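Local coordinates for protein putative oxidoreductase (Thermus thermophilus, PDB 2ISM) that probably acts as an oxidoreductase, folding as a six-bladed beta-propeller that holds a bound calcium ion, at residues L236-G244 / N253-L261; N272-A283 / R318-L328. All coordinates share one frame; numbering follows the deposited sequence.

Both contacts belong to a six-bladed beta-propeller, but they hold different parts of it. Interaction 1 is local: within one blade it fastens the chain leaving strand 232-237 to the loop that leads into strand 262-264, at the partly exposed periphery beside the calcium ion. Its chemistry is that of loops, with one direct backbone hydrogen bond, several bridging waters and an arginine lying along a tyrosine. Interaction 2 is buried and joins two neighbouring blades through their innermost strands and parts of the strands next to them, using a few polar bonds at one end and aromatic and aliphatic packing at the other. The centres lie about 24 Å apart and the two contacts do not touch.

Interaction 1: L236-G244 / N253-L261; sequences LIVPGGNYG and NDPRYRDPL. With CA (calcium ion), chain E.
Leu236 O and Arg258 NE share water 1, which donates to the carbonyl and accepts from the guanidinium. The contact lies in one blade of a beta-propeller, where the chain leaves strand 232-237 and the long loop toward strand 262-264 folds back over it. Water 2 adds a second bridge, from Leu236 N to Asp259 O. Further along, Val238 lays its CG2 methyl over one face of the Arg258 guanidinium, 3.4 Å from NE, a short branched residue suited to a flat partner. A type II turn from Val238 to Gly241 follows. Gly240 sits there with positive phi, and Gly241, lacking a side chain, lies close beside the Tyr243 ring and Arg258 CD. Asn242 does double duty. Its O accepts a nearly straight bond from Arg258 N (2.9 Å, 166°), while its amide stands at the edge of the Tyr257 ring, OD1 3.5 Å from CD1 and the planes 71° apart. OD1 also closes an Asx turn by accepting from Gly244 N, and ND2 is held by Gln162. Tyr243 runs alongside Arg258, with CD 3.5 Å from the tyrosine OH; beyond CD the chain bends (chi3 67°), directing the guanidinium under Val238 CG2. The hydroxyl is held twice, donating to Leu236 O at 2.6 Å and accepting from Val238 N, which fixes the ring. The backbone of Tyr243 binds calcium through O at 2.5 Å, with Glu233 as another ligand and water 4 linking the ion to Arg258 O. Finally Gly244 takes a positive phi that suits glycine, and its CA lies 3.8 Å from Tyr257 CB.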
loop_
_atom_site.group_PDB
_atom_site.type_symbol
_atom_site.label_atom_id
_atom_site.label_comp_id
_atom_site.label_asym_id
_atom_site.label_seq_id
_atom_site.Cartn_x
_atom_site.Cartn_y
_atom_site.Cartn_z
ATOM N N LEU B 236 0.376 -22.303 -3.394
ATOM C CA LEU B 236 -1.000 -21.862 -3.228
ATOM C C LEU B 236 -1.604 -23.085 -2.550
ATOM O O LEU B 236 -1.769 -24.136 -3.179
ATOM C CB LEU B 236 -1.661 -21.613 -4.590
ATOM C CG LEU B 236 -3.150 -21.249 -4.607
ATOM C CD1 LEU B 236 -3.418 -20.106 -3.647
ATOM C CD2 LEU B 236 -3.564 -20.859 -6.026
ATOM N N ILE B 237 -1.913 -22.952 -1.265
ATOM C CA ILE B 237 -2.438 -24.060 -0.473
ATOM C C ILE B 237 -3.941 -24.291 -0.579
ATOM O O ILE B 237 -4.739 -23.388 -0.332
ATOM C CB ILE B 237 -2.088 -23.868 1.034
ATOM C CG1 ILE B 237 -0.588 -23.584 1.196
ATOM C CG2 ILE B 237 -2.470 -25.114 1.829
ATOM C CD1 ILE B 237 0.312 -24.705 0.739
ATOM N N VAL B 238 -4.316 -25.514 -0.944
ATOM C CA VAL B 238 -5.726 -25.885 -1.044
ATOM C C VAL B 238 -5.949 -27.012 -0.044
ATOM O O VAL B 238 -5.037 -27.792 0.227
ATOM C CB VAL B 238 -6.105 -26.384 -2.469
ATOM C CG1 VAL B 238 -5.842 -25.291 -3.494
ATOM C CG2 VAL B 238 -5.328 -27.644 -2.815
ATOM N N PRO B 239 -7.159 -27.106 0.532
ATOM C CA PRO B 239 -7.457 -28.159 1.505
ATOM C C PRO B 239 -7.180 -29.547 0.936
ATOM O O PRO B 239 -7.620 -29.870 -0.173
ATOM C CB PRO B 239 -8.941 -27.949 1.797
ATOM C CG PRO B 239 -9.121 -26.484 1.595
ATOM C CD PRO B 239 -8.324 -26.223 0.345
ATOM N N GLY B 240 -6.441 -30.351 1.696
ATOM C CA GLY B 240 -6.116 -31.702 1.272
ATOM C C GLY B 240 -4.996 -31.783 0.250
ATOM O O GLY B 240 -4.604 -32.873 -0.152
ATOM N N GLY B 241 -4.476 -30.634 -0.167
ATOM C CA GLY B 241 -3.413 -30.628 -1.158
ATOM C C GLY B 241 -2.121 -31.286 -0.706
ATOM O O GLY B 241 -1.733 -31.175 0.456
ATOM N N ASN B 242 -1.462 -31.981 -1.630
ATOM C CA ASN B 242 -0.191 -32.648 -1.350
ATOM C C ASN B 242 0.835 -31.892 -2.175
ATOM O O ASN B 242 0.756 -31.864 -3.407
ATOM C CB ASN B 242 -0.239 -34.109 -1.797
ATOM C CG ASN B 242 0.975 -34.895 -1.352
ATOM O OD1 ASN B 242 2.110 -34.409 -1.418
ATOM N ND2 ASN B 242 0.749 -36.126 -0.907
ATOM N N TYR B 243 1.805 -31.279 -1.511
ATOM C CA TYR B 243 2.779 -30.499 -2.243
ATOM C C TYR B 243 4.075 -31.167 -2.669
ATOM O O TYR B 243 5.085 -30.514 -2.849
ATOM C CB TYR B 243 3.002 -29.174 -1.504
ATOM C CG TYR B 243 1.735 -28.347 -1.593
ATOM C CD1 TYR B 243 1.548 -27.433 -2.633
ATOM C CD2 TYR B 243 0.652 -28.617 -0.756
ATOM C CE1 TYR B 243 0.308 -26.824 -2.847
ATOM C CE2 TYR B 243 -0.593 -28.018 -0.962
ATOM C CZ TYR B 243 -0.759 -27.128 -2.012
ATOM O OH TYR B 243 -2.002 -26.584 -2.247
ATOM N N GLY B 244 4.027 -32.482 -2.838
ATOM C CA GLY B 244 5.171 -33.212 -3.361
ATOM C C GLY B 244 6.404 -33.643 -2.594
ATOM O O GLY B 244 6.993 -34.658 -2.960
ATOM N N ASN B 253 5.077 -33.305 -13.690
ATOM C CA ASN B 253 3.933 -33.623 -14.536
ATOM C C ASN B 253 2.935 -34.507 -13.795
ATOM O O ASN B 253 1.921 -34.916 -14.362
ATOM C CB ASN B 253 4.398 -34.340 -15.809
ATOM C CG ASN B 253 5.363 -33.506 -16.627
ATOM O OD1 ASN B 253 5.036 -32.399 -17.056
ATOM N ND2 ASN B 253 6.562 -34.036 -16.851
ATOM N N ASP B 254 3.223 -34.790 -12.528
ATOM C CA ASP B 254 2.363 -35.639 -11.702
ATOM C C ASP B 254 1.226 -34.835 -11.066
ATOM O O ASP B 254 1.455 -34.017 -10.175
ATOM C CB ASP B 254 3.193 -36.298 -10.600
ATOM C CG ASP B 254 2.555 -37.564 -10.064
ATOM O OD1 ASP B 254 1.310 -37.634 -10.015
ATOM O OD2 ASP B 254 3.303 -38.486 -9.680
ATOM N N PRO B 255 -0.020 -35.074 -11.503
ATOM C CA PRO B 255 -1.178 -34.354 -10.962
ATOM C C PRO B 255 -1.449 -34.608 -9.478
ATOM O O PRO B 255 -2.115 -33.809 -8.821
ATOM C CB PRO B 255 -2.322 -34.827 -11.858
ATOM C CG PRO B 255 -1.926 -36.234 -12.170
ATOM C CD PRO B 255 -0.448 -36.090 -12.482
ATOM N N ARG B 256 -0.937 -35.719 -8.957
ATOM C CA ARG B 256 -1.127 -36.061 -7.547
ATOM C C ARG B 256 -0.452 -35.040 -6.636
ATOM O O ARG B 256 -0.883 -34.824 -5.505
ATOM C CB ARG B 256 -0.549 -37.446 -7.244
ATOM C CG ARG B 256 -1.275 -38.613 -7.894
ATOM C CD ARG B 256 -0.613 -39.924 -7.492
ATOM N NE ARG B 256 0.791 -39.950 -7.898
ATOM C CZ ARG B 256 1.692 -40.811 -7.434
ATOM N NH1 ARG B 256 1.344 -41.725 -6.539
ATOM N NH2 ARG B 256 2.945 -40.754 -7.862
ATOM N N TYR B 257 0.617 -34.423 -7.129
ATOM C CA TYR B 257 1.351 -33.436 -6.348
ATOM C C TYR B 257 1.217 -32.072 -7.005
ATOM O O TYR B 257 1.456 -31.923 -8.204
ATOM C CB TYR B 257 2.818 -33.851 -6.251
ATOM C CG TYR B 257 2.967 -35.295 -5.834
ATOM C CD1 TYR B 257 2.503 -35.730 -4.592
ATOM C CD2 TYR B 257 3.517 -36.241 -6.699
ATOM C CE1 TYR B 257 2.579 -37.067 -4.225
ATOM C CE2 TYR B 257 3.599 -37.582 -6.339
ATOM C CZ TYR B 257 3.127 -37.988 -5.102
ATOM O OH TYR B 257 3.202 -39.313 -4.740
ATOM N N ARG B 258 0.829 -31.080 -6.212
ATOM C CA ARG B 258 0.630 -29.731 -6.719
ATOM C C ARG B 258 1.932 -28.949 -6.858
ATOM O O ARG B 258 2.738 -28.898 -5.926
ATOM C CB ARG B 258 -0.340 -28.984 -5.803
ATOM C CG ARG B 258 -1.640 -29.737 -5.564
ATOM C CD ARG B 258 -2.604 -28.926 -4.725
ATOM N NE ARG B 258 -3.094 -27.742 -5.431
ATOM C CZ ARG B 258 -4.116 -27.740 -6.283
ATOM N NH1 ARG B 258 -4.773 -28.862 -6.544
ATOM N NH2 ARG B 258 -4.491 -26.608 -6.869
ATOM N N ASP B 259 2.130 -28.342 -8.029
ATOM C CA ASP B 259 3.334 -27.560 -8.292
ATOM C C ASP B 259 3.283 -26.234 -7.555
ATOM O O ASP B 259 2.210 -25.731 -7.217
ATOM C CB ASP B 259 3.492 -27.255 -9.787
ATOM C CG ASP B 259 3.692 -28.495 -10.630
ATOM O OD1 ASP B 259 4.361 -29.442 -10.165
ATOM O OD2 ASP B 259 3.190 -28.510 -11.773
ATOM N N PRO B 260 4.452 -25.646 -7.289
ATOM C CA PRO B 260 4.464 -24.362 -6.590
ATOM C C PRO B 260 4.044 -23.231 -7.523
ATOM O O PRO B 260 4.144 -23.348 -8.749
ATOM C CB PRO B 260 5.916 -24.231 -6.138
ATOM C CG PRO B 260 6.666 -24.976 -7.198
ATOM C CD PRO B 260 5.812 -26.201 -7.395
ATOM N N LEU B 261 3.550 -22.149 -6.933
ATOM C CA LEU B 261 3.142 -20.974 -7.687
ATOM C C LEU B 261 4.406 -20.390 -8.307
ATOM O O LEU B 261 4.387 -19.839 -9.410
ATOM C CB LEU B 261 2.512 -19.948 -6.752
ATOM C CG LEU B 261 2.354 -18.525 -7.293
ATOM C CD1 LEU B 261 1.349 -18.507 -8.432
ATOM C CD2 LEU B 261 1.908 -17.611 -6.167
HETATM CA CA CA E . 6.805 -28.810 -3.379
HETATM O O HOH W 1 -2.026 -25.125 -5.616
HETATM O O HOH W 2 0.946 -23.774 -5.634
HETATM O O HOH W 3 -2.648 -32.854 -4.180
HETATM O O HOH W 4 4.685 -27.464 -4.546
HETATM O O HOH W 5 7.057 -29.839 -5.892
HETATM O O HOH W 6 6.448 -28.945 -0.733
HETATM O O HOH W 7 8.944 -30.509 -2.778
#

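Interaction 2: N272-A283 / R318-L328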
loop_
_atom_site.group_PDB
_atom_site.type_symbol
_atom_site.label_atom_id
_atom_site.label_comp_id
_atom_site.label_asym_id
_atom_site.label_seq_id
_atom_site.Cartn_x
_atom_site.Cartn_y
_atom_site.Cartn_z
ATOM N N ASN B 272 8.978 -15.606 6.121
ATOM C CA ASN B 272 7.537 -15.514 5.944
ATOM C C ASN B 272 7.241 -14.727 4.669
ATOM O O ASN B 272 8.153 -14.263 3.987
ATOM C CB ASN B 272 6.907 -14.812 7.152
ATOM C CG ASN B 272 5.431 -15.143 7.318
ATOM O OD1 ASN B 272 4.872 -15.927 6.557
ATOM N ND2 ASN B 272 4.796 -14.543 8.320
ATOM N N LEU B 273 5.964 -14.608 4.328
ATOM C CA LEU B 273 5.565 -13.835 3.154
ATOM C C LEU B 273 4.294 -13.084 3.514
ATOM O O LEU B 273 3.603 -13.454 4.463
ATOM C CB LEU B 273 5.330 -14.733 1.929
ATOM C CG LEU B 273 4.688 -16.125 1.995
ATOM C CD1 LEU B 273 3.676 -16.239 3.113
ATOM C CD2 LEU B 273 4.053 -16.414 0.640
ATOM N N ALA B 274 3.987 -12.026 2.773
ATOM C CA ALA B 274 2.791 -11.247 3.065
ATOM C C ALA B 274 2.310 -10.462 1.860
ATOM O O ALA B 274 3.106 -10.065 1.008
ATOM C CB ALA B 274 3.065 -10.291 4.221
ATOM N N PHE B 275 1.000 -10.244 1.794
ATOM C CA PHE B 275 0.414 -9.467 0.710
ATOM C C PHE B 275 0.462 -8.007 1.137
ATOM O O PHE B 275 0.034 -7.649 2.235
ATOM C CB PHE B 275 -1.018 -9.932 0.442
ATOM C CG PHE B 275 -1.089 -11.202 -0.363
ATOM C CD1 PHE B 275 -0.959 -11.169 -1.750
ATOM C CD2 PHE B 275 -1.241 -12.433 0.264
ATOM C CE1 PHE B 275 -0.978 -12.345 -2.498
ATOM C CE2 PHE B 275 -1.261 -13.617 -0.475
ATOM C CZ PHE B 275 -1.129 -13.572 -1.858
ATOM N N PHE B 276 1.007 -7.172 0.264
ATOM C CA PHE B 276 1.178 -5.754 0.544
ATOM C C PHE B 276 1.061 -4.986 -0.769
ATOM O O PHE B 276 1.817 -5.230 -1.707
ATOM C CB PHE B 276 2.566 -5.553 1.171
ATOM C CG PHE B 276 2.889 -4.132 1.540
ATOM C CD1 PHE B 276 2.200 -3.484 2.560
ATOM C CD2 PHE B 276 3.932 -3.462 0.902
ATOM C CE1 PHE B 276 2.547 -2.187 2.945
ATOM C CE2 PHE B 276 4.288 -2.167 1.279
ATOM C CZ PHE B 276 3.595 -1.529 2.303
ATOM N N ARG B 277 0.095 -4.078 -0.833
ATOM C CA ARG B 277 -0.131 -3.260 -2.022
ATOM C C ARG B 277 -0.357 -4.048 -3.311
ATOM O O ARG B 277 0.189 -3.711 -4.364
ATOM C CB ARG B 277 1.031 -2.277 -2.195
ATOM C CG ARG B 277 1.155 -1.339 -1.001
ATOM C CD ARG B 277 2.263 -0.321 -1.154
ATOM N NE ARG B 277 2.358 0.524 0.033
ATOM C CZ ARG B 277 3.257 1.487 0.195
ATOM N NH1 ARG B 277 4.142 1.734 -0.762
ATOM N NH2 ARG B 277 3.278 2.199 1.314
ATOM N N GLY B 278 -1.170 -5.096 -3.220
ATOM C CA GLY B 278 -1.485 -5.901 -4.385
ATOM C C GLY B 278 -0.417 -6.878 -4.835
ATOM O O GLY B 278 -0.626 -7.621 -5.794
ATOM N N ASP B 279 0.725 -6.884 -4.157
ATOM C CA ASP B 279 1.804 -7.792 -4.521
ATOM C C ASP B 279 2.130 -8.737 -3.369
ATOM O O ASP B 279 1.765 -8.482 -2.222
ATOM C CB ASP B 279 3.059 -7.002 -4.905
ATOM C CG ASP B 279 2.831 -6.094 -6.099
ATOM O OD1 ASP B 279 2.358 -6.589 -7.145
ATOM O OD2 ASP B 279 3.130 -4.885 -5.991
ATOM N N LEU B 280 2.816 -9.827 -3.686
ATOM C CA LEU B 280 3.196 -10.807 -2.677
ATOM C C LEU B 280 4.669 -10.613 -2.348
ATOM O O LEU B 280 5.528 -10.777 -3.215
ATOM C CB LEU B 280 2.955 -12.224 -3.205
ATOM C CG LEU B 280 3.239 -13.403 -2.267
ATOM C CD1 LEU B 280 2.603 -13.153 -0.906
ATOM C CD2 LEU B 280 2.697 -14.689 -2.890
ATOM N N TYR B 281 4.958 -10.252 -1.101
ATOM C CA TYR B 281 6.335 -10.034 -0.667
ATOM C C TYR B 281 6.872 -11.257 0.057
ATOM O O TYR B 281 6.176 -11.849 0.879
ATOM C CB TYR B 281 6.408 -8.815 0.248
ATOM C CG TYR B 281 6.233 -7.504 -0.482
ATOM C CD1 TYR B 281 7.301 -6.614 -0.617
ATOM C CD2 TYR B 281 5.009 -7.157 -1.053
ATOM C CE1 TYR B 281 7.156 -5.412 -1.301
ATOM C CE2 TYR B 281 4.854 -5.955 -1.742
ATOM C CZ TYR B 281 5.932 -5.090 -1.862
ATOM O OH TYR B 281 5.788 -3.902 -2.537
ATOM N N VAL B 282 8.113 -11.624 -0.242
ATOM C CA VAL B 282 8.729 -12.790 0.373
ATOM C C VAL B 282 10.085 -12.449 0.981
ATOM O O VAL B 282 11.001 -12.039 0.272
ATOM C CB VAL B 282 8.919 -13.921 -0.663
ATOM C CG1 VAL B 282 9.524 -15.156 0.003
ATOM C CG2 VAL B 282 7.583 -14.261 -1.300
ATOM N N ALA B 283 10.203 -12.623 2.295
ATOM C CA ALA B 283 11.453 -12.343 2.992
ATOM C C ALA B 283 12.479 -13.407 2.624
ATOM O O ALA B 283 12.168 -14.596 2.593
ATOM C CB ALA B 283 11.226 -12.332 4.506
ATOM N N ARG B 318 13.696 -12.478 7.933
ATOM C CA ARG B 318 12.740 -13.536 8.257
ATOM C C ARG B 318 11.232 -13.357 8.430
ATOM O O ARG B 318 10.445 -14.109 7.852
ATOM C CB ARG B 318 13.221 -14.069 9.613
ATOM C CG ARG B 318 12.584 -15.390 10.023
ATOM C CD ARG B 318 13.205 -15.932 11.308
ATOM N NE ARG B 318 14.527 -16.531 11.109
ATOM C CZ ARG B 318 14.736 -17.746 10.608
ATOM N NH1 ARG B 318 13.710 -18.501 10.246
ATOM N NH2 ARG B 318 15.972 -18.219 10.489
ATOM N N GLU B 319 10.828 -12.370 9.224
ATOM C CA GLU B 319 9.408 -12.118 9.455
ATOM C C GLU B 319 9.019 -10.964 8.531
ATOM O O GLU B 319 9.842 -10.117 8.193
ATOM C CB GLU B 319 9.102 -11.730 10.912
ATOM C CG GLU B 319 7.713 -11.103 11.143
ATOM C CD GLU B 319 6.561 -12.086 10.963
ATOM O OE1 GLU B 319 6.458 -12.694 9.879
ATOM O OE2 GLU B 319 5.752 -12.243 11.908
ATOM N N VAL B 320 7.759 -10.956 8.111
ATOM C CA VAL B 320 7.225 -9.895 7.268
ATOM C C VAL B 320 5.711 -9.889 7.438
ATOM O O VAL B 320 5.036 -10.881 7.160
ATOM C CB VAL B 320 7.610 -10.079 5.767
ATOM C CG1 VAL B 320 7.282 -11.476 5.297
ATOM C CG2 VAL B 320 6.877 -9.048 4.915
ATOM N N GLN B 321 5.188 -8.768 7.924
ATOM C CA GLN B 321 3.759 -8.620 8.163
ATOM C C GLN B 321 3.303 -7.193 7.951
ATOM O O GLN B 321 4.056 -6.249 8.184
ATOM C CB GLN B 321 3.399 -8.995 9.600
ATOM C CG GLN B 321 3.260 -10.467 9.886
ATOM C CD GLN B 321 2.385 -10.710 11.097
ATOM O OE1 GLN B 321 1.165 -10.556 11.034
ATOM N NE2 GLN B 321 3.006 -11.070 12.214
ATOM N N VAL B 322 2.056 -7.044 7.530
ATOM C CA VAL B 322 1.489 -5.720 7.325
ATOM C C VAL B 322 0.950 -5.289 8.683
ATOM O O VAL B 322 0.193 -6.025 9.310
ATOM C CB VAL B 322 0.332 -5.754 6.307
ATOM C CG1 VAL B 322 -0.227 -4.348 6.109
ATOM C CG2 VAL B 322 0.822 -6.318 4.989
ATOM N N GLY B 323 1.357 -4.111 9.143
ATOM C CA GLY B 323 0.898 -3.623 10.431
ATOM C C GLY B 323 -0.459 -2.942 10.354
ATOM O O GLY B 323 -0.957 -2.676 9.261
ATOM N N PRO B 324 -1.087 -2.649 11.500
ATOM C CA PRO B 324 -2.399 -1.992 11.525
ATOM C C PRO B 324 -2.363 -0.638 10.819
ATOM O O PRO B 324 -3.380 -0.151 10.327
ATOM C CB PRO B 324 -2.684 -1.852 13.019
ATOM C CG PRO B 324 -1.956 -3.025 13.610
ATOM C CD PRO B 324 -0.648 -2.987 12.864
ATOM N N ASP B 325 -1.176 -0.043 10.782
ATOM C CA ASP B 325 -0.967 1.254 10.151
ATOM C C ASP B 325 -0.876 1.156 8.632
ATOM O O ASP B 325 -0.776 2.172 7.946
ATOM C CB ASP B 325 0.316 1.888 10.687
ATOM C CG ASP B 325 1.480 0.906 10.729
ATOM O OD1 ASP B 325 1.456 -0.088 9.970
ATOM O OD2 ASP B 325 2.423 1.130 11.516
ATOM N N GLY B 326 -0.905 -0.064 8.107
ATOM C CA GLY B 326 -0.817 -0.241 6.669
ATOM C C GLY B 326 0.623 -0.306 6.190
ATOM O O GLY B 326 0.883 -0.439 4.995
ATOM N N ALA B 327 1.559 -0.204 7.129
ATOM C CA ALA B 327 2.983 -0.265 6.809
ATOM C C ALA B 327 3.432 -1.722 6.800
ATOM O O ALA B 327 2.784 -2.577 7.402
ATOM C CB ALA B 327 3.781 0.515 7.843
ATOM N N LEU B 328 4.538 -2.005 6.118
ATOM C CA LEU B 328 5.061 -3.365 6.056
ATOM C C LEU B 328 6.211 -3.516 7.046
ATOM O O LEU B 328 7.190 -2.769 6.991
ATOM C CB LEU B 328 5.558 -3.690 4.643
ATOM C CG LEU B 328 6.018 -5.133 4.411
ATOM C CD1 LEU B 328 4.832 -6.083 4.567
ATOM C CD2 LEU B 328 6.621 -5.267 3.020
HETATM O O HOH W 8 2.634 -12.141 6.749
#
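Phe276 and Leu328 meet face-on: Leu328 CB sits 3.7 Å from the centroid of the Phe276 ring, only 9° off its normal, while Arg277 CG covers the opposite face. Phe276 CB already points toward the other segment, and with CG anti to the backbone N (chi1 -179°) the ring continues out to Leu328. At its edge, in plane, it meets Gly326 O, 3.2 Å from CE1. The branched end of Leu328 serves a second aromatic, with CD2 over one face of the Tyr281 ring, 3.9 Å from CD1. Strands 272-276 and 318-322 are the innermost strands of adjacent propeller blades and run nearly parallel, 17° apart. Small Ala274 and Ala283 leave room between them for Val320, whose CG2 faces Ala274 CB and whose CG1 presses on the backbone of Asn272. Water 8 links the two strands, donating to both Leu273 O and Val320 O. At the far end the contact turns polar. Asn272 and Glu319 lie side by side with their flat groups nearly coplanar, and ND2, with OE1 in its amide plane, meets the syn lone pair of OE1 at 2.9 Å. Val320 N grips that same oxygen from the anti side. Beside this pair, Asn272 N donates to Arg318 O at 2.7 Å.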